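D-isomer specific 2-hydroxyacid dehydrogenase family protein (Aeromonas salmonicida subsp. salmonicida, PDB 3HG7) probably acts as an NAD-dependent oxidoreductase of the D-isomer specific 2-hydroxyacid dehydrogenase family. Local coordinates at residues 218-232 / 247-259. The protein carries 1 engineered substitution. Residues are numbered along the deposited sequence; the frame is centred on the assembly and turned at random.
Sequences EHCKPGAILFNVGRG and GKLGMAVLDVFEQ
Lys248 starts the contact by bringing CG to 3.1 Å from Glu218 O and its bent chain's CD and CE to the His219 ring, just ahead of two neighbouring parallel strands, 225-228 and 251-254. Helix 237-245 links them in sequence, making a beta-alpha-beta crossover of a Rossmann-type domain that, as in its family, probably binds NAD. Leu249 holds CG anti to its backbone N (chi1 -172°), which brings CD1 against Ala224 CB and CD2 to 3.8 Å from Leu226 CB. Gly250 N and Met251 N both donate to Ala224 O, at 2.8 and 3.1 Å, so one carbonyl starts the strand pairing. Met251 O then receives Leu226 N. Val253 pairs twice with strand 225-228, its N donating to Leu226 O and its O accepting from Asn228 N, and sets CB over one face of the Phe227 ring, a CH-pi contact 4.0 Å from the centroid; helix 100-115 packs on this side. On the opposite face of the sheet, which carries Leu226 and Ala252, Leu254 CD2 reaches Asn228 CB. Asp255 N closes the pairing on Asn228 O, and its carboxylate is held by Thr277 and Ser281. Beyond the strands, Val256 CG2 lies 3.6 Å from Asn228 ND2, which also donates to Arg231 O, while Asn228 OD1 accepts from Gly230 N in an Asx turn.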
ATOM      1  N   GLU A 218       3.094  19.928 -10.302  1.00 47.29           N
ATOM      2  CA  GLU A 218       2.798  20.578  -9.028  1.00 47.65           C
ATOM      3  C   GLU A 218       2.101  21.917  -9.252  1.00 48.06           C
ATOM      4  O   GLU A 218       1.424  22.434  -8.359  1.00 48.35           O
ATOM      5  CB  GLU A 218       4.061  20.723  -8.168  1.00 47.84           C
ATOM      6  CG  GLU A 218       4.755  19.387  -7.792  1.00 41.83           C
ATOM      7  CD  GLU A 218       3.933  18.481  -6.874  1.00 48.60           C
ATOM      8  OE1 GLU A 218       2.720  18.737  -6.702  1.00 42.12           O
ATOM      9  OE2 GLU A 218       4.502  17.497  -6.331  1.00 41.97           O
ATOM     10  N   HIS A 219       2.247  22.463 -10.458  1.00 48.28           N
ATOM     11  CA  HIS A 219       1.428  23.591 -10.874  1.00 48.14           C
ATOM     12  C   HIS A 219      -0.023  23.124 -10.944  1.00 47.29           C
ATOM     13  O   HIS A 219      -0.608  23.002 -12.018  1.00 46.60           O
ATOM     14  CB  HIS A 219       1.929  24.192 -12.187  1.00 48.86           C
ATOM     15  CG  HIS A 219       3.118  25.085 -12.016  1.00 50.09           C
ATOM     16  ND1 HIS A 219       4.411  24.659 -12.242  1.00 49.51           N
ATOM     17  CD2 HIS A 219       3.212  26.377 -11.621  1.00 49.59           C
ATOM     18  CE1 HIS A 219       5.248  25.653 -12.004  1.00 50.00           C
ATOM     19  NE2 HIS A 219       4.546  26.708 -11.627  1.00 50.08           N
ATOM     20  N   CYS A 220      -0.570  22.816  -9.763  1.00 47.21           N
ATOM     21  CA  CYS A 220      -1.973  22.440  -9.631  1.00 46.61           C
ATOM     22  C   CYS A 220      -2.617  22.498  -8.231  1.00 44.90           C
ATOM     23  O   CYS A 220      -2.844  21.461  -7.595  1.00 45.61           O
ATOM     24  CB  CYS A 220      -2.240  21.083 -10.263  1.00 47.04           C
ATOM     25  SG  CYS A 220      -3.967  20.951 -10.586  1.00 58.06           S
ATOM     26  N   LYS A 221      -2.874  23.724  -7.786  1.00 42.74           N
ATOM     27  CA  LYS A 221      -3.889  24.094  -6.773  1.00 41.22           C
ATOM     28  C   LYS A 221      -3.346  24.381  -5.376  1.00 39.44           C
ATOM     29  O   LYS A 221      -2.735  23.508  -4.750  1.00 39.54           O
ATOM     30  CB  LYS A 221      -5.104  23.149  -6.728  1.00 41.23           C
ATOM     31  CG  LYS A 221      -6.434  23.901  -6.864  1.00 49.48           C
ATOM     32  CD  LYS A 221      -7.654  23.110  -6.402  1.00 41.05           C
ATOM     33  CE  LYS A 221      -8.926  23.695  -7.015  1.00 49.73           C
ATOM     34  NZ  LYS A 221     -10.148  23.586  -6.158  1.00 40.87           N
ATOM     35  N   PRO A 222      -3.580  25.614  -4.887  1.00 37.56           N
ATOM     36  CA  PRO A 222      -3.019  26.158  -3.654  1.00 35.88           C
ATOM     37  C   PRO A 222      -3.281  25.335  -2.397  1.00 33.72           C
ATOM     38  O   PRO A 222      -2.391  25.206  -1.562  1.00 34.06           O
ATOM     39  CB  PRO A 222      -3.728  27.516  -3.523  1.00 36.67           C
ATOM     40  CG  PRO A 222      -4.964  27.397  -4.392  1.00 29.45           C
ATOM     41  CD  PRO A 222      -4.462  26.598  -5.540  1.00 37.23           C
ATOM     42  N   GLY A 223      -4.497  24.812  -2.253  1.00 31.39           N
ATOM     43  CA  GLY A 223      -4.921  24.174  -1.007  1.00 28.59           C
ATOM     44  C   GLY A 223      -5.193  22.688  -1.153  1.00 26.31           C
ATOM     45  O   GLY A 223      -5.857  22.087  -0.309  1.00 27.08           O
ATOM     46  N   ALA A 224      -4.669  22.089  -2.212  1.00 23.11           N
ATOM     47  CA  ALA A 224      -4.892  20.676  -2.469  1.00 21.11           C
ATOM     48  C   ALA A 224      -4.074  19.839  -1.503  1.00 20.14           C
ATOM     49  O   ALA A 224      -3.008  20.251  -1.066  1.00 19.24           O
ATOM     50  CB  ALA A 224      -4.507  20.317  -3.878  1.00 20.35           C
ATOM     51  N   ILE A 225      -4.597  18.665  -1.198  1.00 19.43           N
ATOM     52  CA  ILE A 225      -3.934  17.742  -0.293  1.00 19.47           C
ATOM     53  C   ILE A 225      -3.633  16.551  -1.169  1.00 18.57           C
ATOM     54  O   ILE A 225      -4.530  15.996  -1.794  1.00 19.64           O
ATOM     55  CB  ILE A 225      -4.855  17.338   0.884  1.00 20.43           C
ATOM     56  CG1 ILE A 225      -5.214  18.590   1.699  1.00 24.08           C
ATOM     57  CG2 ILE A 225      -4.169  16.274   1.773  1.00 24.14           C
ATOM     58  CD1 ILE A 225      -6.403  18.441   2.638  1.00 21.72           C
ATOM     59  N   LEU A 226      -2.370  16.165  -1.212  1.00 18.69           N
ATOM     60  CA  LEU A 226      -1.938  14.998  -1.979  1.00 17.87           C
ATOM     61  C   LEU A 226      -1.537  13.849  -1.077  1.00 17.34           C
ATOM     62  O   LEU A 226      -0.686  14.046  -0.232  1.00 17.95           O
ATOM     63  CB  LEU A 226      -0.726  15.366  -2.836  1.00 18.89           C
ATOM     64  CG  LEU A 226      -0.006  14.216  -3.563  1.00 21.60           C
ATOM     65  CD1 LEU A 226      -0.930  13.523  -4.556  1.00 20.07           C
ATOM     66  CD2 LEU A 226       1.234  14.734  -4.263  1.00 19.55           C
ATOM     67  N   PHE A 227      -2.134  12.669  -1.286  1.00 16.64           N
ATOM     68  CA  PHE A 227      -1.730  11.418  -0.605  1.00 16.31           C
ATOM     69  C   PHE A 227      -0.950  10.542  -1.560  1.00 17.64           C
ATOM     70  O   PHE A 227      -1.391  10.318  -2.704  1.00 17.72           O
ATOM     71  CB  PHE A 227      -2.945  10.586  -0.198  1.00 16.41           C
ATOM     72  CG  PHE A 227      -3.733  11.154   0.953  1.00 15.02           C
ATOM     73  CD1 PHE A 227      -3.684  10.545   2.191  1.00 16.41           C
ATOM     74  CD2 PHE A 227      -4.568  12.260   0.776  1.00 16.43           C
ATOM     75  CE1 PHE A 227      -4.419  11.062   3.275  1.00 15.25           C
ATOM     76  CE2 PHE A 227      -5.304  12.783   1.833  1.00 15.46           C
ATOM     77  CZ  PHE A 227      -5.241  12.168   3.085  1.00 16.33           C
ATOM     78  N   ASN A 228       0.153   9.978  -1.077  1.00 18.03           N
ATOM     79  CA  ASN A 228       0.778   8.898  -1.812  1.00 17.67           C
ATOM     80  C   ASN A 228       0.872   7.659  -0.967  1.00 18.15           C
ATOM     81  O   ASN A 228       1.611   7.627   0.021  1.00 17.72           O
ATOM     82  CB  ASN A 228       2.164   9.244  -2.316  1.00 17.90           C
ATOM     83  CG  ASN A 228       2.714   8.157  -3.279  1.00 17.53           C
ATOM     84  OD1 ASN A 228       1.957   7.328  -3.803  1.00 19.66           O
ATOM     85  ND2 ASN A 228       4.012   8.156  -3.488  1.00 19.08           N
ATOM     86  N   VAL A 229       0.108   6.651  -1.367  1.00 20.30           N
ATOM     87  CA  VAL A 229       0.085   5.383  -0.657  1.00 23.28           C
ATOM     88  C   VAL A 229       0.421   4.198  -1.590  1.00 24.72           C
ATOM     89  O   VAL A 229       0.291   3.041  -1.190  1.00 26.01           O
ATOM     90  CB  VAL A 229      -1.288   5.160  -0.051  1.00 24.69           C
ATOM     91  CG1 VAL A 229      -1.573   6.193   1.048  1.00 19.64           C
ATOM     92  CG2 VAL A 229      -2.335   5.295  -1.144  1.00 19.96           C
ATOM     93  N   GLY A 230       0.821   4.491  -2.832  1.00 24.52           N
ATOM     94  CA  GLY A 230       1.248   3.458  -3.787  1.00 24.89           C
ATOM     95  C   GLY A 230       2.708   3.071  -3.610  1.00 25.50           C
ATOM     96  O   GLY A 230       3.025   2.185  -2.821  1.00 25.46           O
ATOM     97  N   ARG A 231       3.606   3.723  -4.345  1.00 26.76           N
ATOM     98  CA  ARG A 231       5.048   3.515  -4.142  1.00 28.29           C
ATOM     99  C   ARG A 231       5.737   4.863  -4.163  1.00 28.23           C
ATOM    100  O   ARG A 231       5.282   5.776  -4.850  1.00 28.53           O
ATOM    101  CB  ARG A 231       5.663   2.600  -5.221  1.00 30.36           C
ATOM    102  CG  ARG A 231       4.844   1.358  -5.622  1.00 51.29           C
ATOM    103  CD  ARG A 231       4.878   0.220  -4.578  1.00 33.38           C
ATOM    104  NE  ARG A 231       6.232  -0.151  -4.156  1.00 51.87           N
ATOM    105  CZ  ARG A 231       7.095  -0.868  -4.882  1.00 35.48           C
ATOM    106  NH1 ARG A 231       6.772  -1.302  -6.102  1.00 52.09           N
ATOM    107  NH2 ARG A 231       8.298  -1.148  -4.388  1.00 52.11           N
ATOM    108  N   GLY A 232       6.844   4.983  -3.437  1.00 28.54           N
ATOM    109  CA  GLY A 232       7.599   6.227  -3.385  1.00 29.98           C
ATOM    110  C   GLY A 232       7.844   6.830  -4.756  1.00 31.06           C
ATOM    111  O   GLY A 232       7.941   8.050  -4.905  1.00 30.69           O
ATOM    112  N   GLY A 247       3.902  27.225  -1.906  1.00 35.84           N
ATOM    113  CA  GLY A 247       2.448  27.335  -2.031  1.00 35.32           C
ATOM    114  C   GLY A 247       1.857  26.732  -3.293  1.00 34.87           C
ATOM    115  O   GLY A 247       0.787  27.151  -3.745  1.00 35.73           O
ATOM    116  N   LYS A 248       2.545  25.746  -3.857  1.00 33.87           N
ATOM    117  CA  LYS A 248       2.083  25.080  -5.069  1.00 32.89           C
ATOM    118  C   LYS A 248       1.086  23.967  -4.746  1.00 31.40           C
ATOM    119  O   LYS A 248       0.286  23.555  -5.603  1.00 30.60           O
ATOM    120  CB  LYS A 248       3.279  24.522  -5.843  1.00 33.20           C
ATOM    121  CG  LYS A 248       3.214  24.777  -7.340  1.00 55.26           C
ATOM    122  CD  LYS A 248       3.141  26.272  -7.687  1.00 34.06           C
ATOM    123  CE  LYS A 248       4.531  26.875  -7.890  1.00 55.39           C
ATOM    124  NZ  LYS A 248       4.500  28.047  -8.814  1.00 34.46           N
ATOM    125  N   LEU A 249       1.150  23.503  -3.496  1.00 30.66           N
ATOM    126  CA  LEU A 249       0.343  22.401  -2.976  1.00 29.40           C
ATOM    127  C   LEU A 249       0.109  22.690  -1.500  1.00 27.32           C
ATOM    128  O   LEU A 249       0.974  23.271  -0.837  1.00 27.54           O
ATOM    129  CB  LEU A 249       1.092  21.070  -3.144  1.00 29.87           C
ATOM    130  CG  LEU A 249       0.344  19.773  -2.837  1.00 33.30           C
ATOM    131  CD1 LEU A 249      -0.878  19.642  -3.733  1.00 30.00           C
ATOM    132  CD2 LEU A 249       1.251  18.568  -2.985  1.00 29.96           C
ATOM    133  N   GLY A 250      -1.055  22.301  -0.980  1.00 25.18           N
ATOM    134  CA  GLY A 250      -1.428  22.697   0.388  1.00 23.79           C
ATOM    135  C   GLY A 250      -0.727  21.818   1.412  1.00 23.19           C
ATOM    136  O   GLY A 250      -0.074  22.300   2.355  1.00 23.10           O
ATOM    137  N   MET A 251      -0.867  20.519   1.213  1.00 22.64           N
ATOM    138  CA  MET A 251      -0.322  19.550   2.152  1.00 22.66           C
ATOM    139  C   MET A 251       0.007  18.286   1.395  1.00 20.88           C
ATOM    140  O   MET A 251      -0.589  18.017   0.342  1.00 20.32           O
ATOM    141  CB  MET A 251      -1.354  19.240   3.247  1.00 25.14           C
ATOM    142  CG  MET A 251      -1.596  20.361   4.294  1.00 36.62           C
ATOM    143  SD  MET A 251      -0.542  20.299   5.772  1.00 29.65           S
ATOM    144  CE  MET A 251      -0.175  18.542   5.803  1.00 36.38           C
ATOM    145  N   ALA A 252       0.935  17.492   1.933  1.00 19.59           N
ATOM    146  CA  ALA A 252       1.177  16.150   1.407  1.00 17.16           C
ATOM    147  C   ALA A 252       1.152  15.121   2.555  1.00 17.12           C
ATOM    148  O   ALA A 252       1.664  15.399   3.636  1.00 18.57           O
ATOM    149  CB  ALA A 252       2.498  16.094   0.706  1.00 16.88           C
ATOM    150  N   VAL A 253       0.524  13.977   2.316  1.00 15.94           N
ATOM    151  CA  VAL A 253       0.523  12.862   3.287  1.00 15.74           C
ATOM    152  C   VAL A 253       1.134  11.683   2.586  1.00 15.83           C
ATOM    153  O   VAL A 253       0.549  11.155   1.636  1.00 15.53           O
ATOM    154  CB  VAL A 253      -0.921  12.486   3.739  1.00 15.30           C
ATOM    155  CG1 VAL A 253      -0.909  11.346   4.804  1.00 16.32           C
ATOM    156  CG2 VAL A 253      -1.638  13.716   4.286  1.00 15.11           C
ATOM    157  N   LEU A 254       2.290  11.243   3.073  1.00 16.62           N
ATOM    158  CA  LEU A 254       3.030  10.208   2.377  1.00 16.27           C
ATOM    159  C   LEU A 254       3.251   9.015   3.271  1.00 15.58           C
ATOM    160  O   LEU A 254       3.794   9.170   4.364  1.00 15.68           O
ATOM    161  CB  LEU A 254       4.397  10.729   1.933  1.00 16.61           C
ATOM    162  CG  LEU A 254       4.515  11.969   1.043  1.00 25.51           C
ATOM    163  CD1 LEU A 254       5.929  12.004   0.506  1.00 18.00           C
ATOM    164  CD2 LEU A 254       3.501  11.952  -0.086  1.00 18.03           C
ATOM    165  N   ASP A 255       2.815   7.845   2.805  1.00 15.00           N
ATOM    166  CA  ASP A 255       2.998   6.599   3.552  1.00 15.09           C
ATOM    167  C   ASP A 255       4.200   5.819   2.972  1.00 16.44           C
ATOM    168  O   ASP A 255       4.751   4.933   3.615  1.00 15.26           O
ATOM    169  CB  ASP A 255       1.726   5.745   3.496  1.00 15.19           C
ATOM    170  CG  ASP A 255       1.786   4.551   4.427  1.00  7.39           C
ATOM    171  OD1 ASP A 255       2.177   4.739   5.613  1.00 15.38           O
ATOM    172  OD2 ASP A 255       1.503   3.420   3.951  1.00 15.63           O
ATOM    173  N   VAL A 256       4.618   6.205   1.771  1.00 18.93           N
ATOM    174  CA  VAL A 256       5.657   5.460   1.021  1.00 20.26           C
ATOM    175  C   VAL A 256       6.702   6.407   0.449  1.00 22.07           C
ATOM    176  O   VAL A 256       6.435   7.591   0.227  1.00 21.84           O
ATOM    177  CB  VAL A 256       5.049   4.615  -0.095  1.00 20.23           C
ATOM    178  CG1 VAL A 256       4.212   3.496   0.497  1.00 19.40           C
ATOM    179  CG2 VAL A 256       4.229   5.497  -1.083  1.00 19.25           C
ATOM    180  N   PHE A 257       7.908   5.883   0.233  1.00 24.48           N
ATOM    181  CA  PHE A 257       9.046   6.745  -0.040  1.00 25.42           C
ATOM    182  C   PHE A 257      10.024   6.093  -1.001  1.00 26.77           C
ATOM    183  O   PHE A 257      10.055   4.864  -1.110  1.00 26.04           O
ATOM    184  CB  PHE A 257       9.724   7.123   1.273  1.00 24.40           C
ATOM    185  CG  PHE A 257       8.800   7.834   2.217  1.00 21.75           C
ATOM    186  CD1 PHE A 257       8.593   9.216   2.093  1.00 24.63           C
ATOM    187  CD2 PHE A 257       8.082   7.122   3.181  1.00 24.64           C
ATOM    188  CE1 PHE A 257       7.713   9.879   2.942  1.00 22.04           C
ATOM    189  CE2 PHE A 257       7.190   7.773   4.018  1.00 20.82           C
ATOM    190  CZ  PHE A 257       7.018   9.157   3.903  1.00 25.11           C
ATOM    191  N   GLU A 258      10.793   6.933  -1.695  1.00 28.75           N
ATOM    192  CA  GLU A 258      11.874   6.475  -2.589  1.00 31.37           C
ATOM    193  C   GLU A 258      12.863   5.566  -1.838  1.00 31.99           C
ATOM    194  O   GLU A 258      13.385   4.601  -2.406  1.00 31.61           O
ATOM    195  CB  GLU A 258      12.603   7.690  -3.197  1.00 32.95           C
ATOM    196  CG  GLU A 258      12.803   7.641  -4.715  1.00 56.15           C
ATOM    197  CD  GLU A 258      12.407   8.955  -5.410  1.00 34.97           C
ATOM    198  OE1 GLU A 258      12.936  10.031  -5.044  1.00 56.15           O
ATOM    199  OE2 GLU A 258      11.558   8.900  -6.328  1.00 56.29           O
ATOM    200  N   GLN A 259      13.115   5.888  -0.566  1.00 32.92           N
ATOM    201  CA  GLN A 259      13.932   5.043   0.319  1.00 34.32           C
ATOM    202  C   GLN A 259      13.202   4.768   1.651  1.00 34.10           C
ATOM    203  O   GLN A 259      12.790   5.705   2.338  1.00 33.71           O
ATOM    204  CB  GLN A 259      15.292   5.710   0.582  1.00 35.44           C
ATOM    205  CG  GLN A 259      16.161   5.053   1.672  1.00 52.49           C
ATOM    206  CD  GLN A 259      17.037   3.905   1.162  1.00 37.09           C
ATOM    207  OE1 GLN A 259      17.821   4.071   0.221  1.00 52.73           O
ATOM    208  NE2 GLN A 259      16.920   2.740   1.802  1.00 52.61           N
TER
HETATM  209  O   HOH W   1       5.660   9.284  -1.930  1.00 20.85           O
HETATM  210  O   HOH W   2       1.130   1.996   1.484  1.00 27.48           O
HETATM  211  O   HOH W   3       7.741   2.917  -2.167  1.00 24.65           O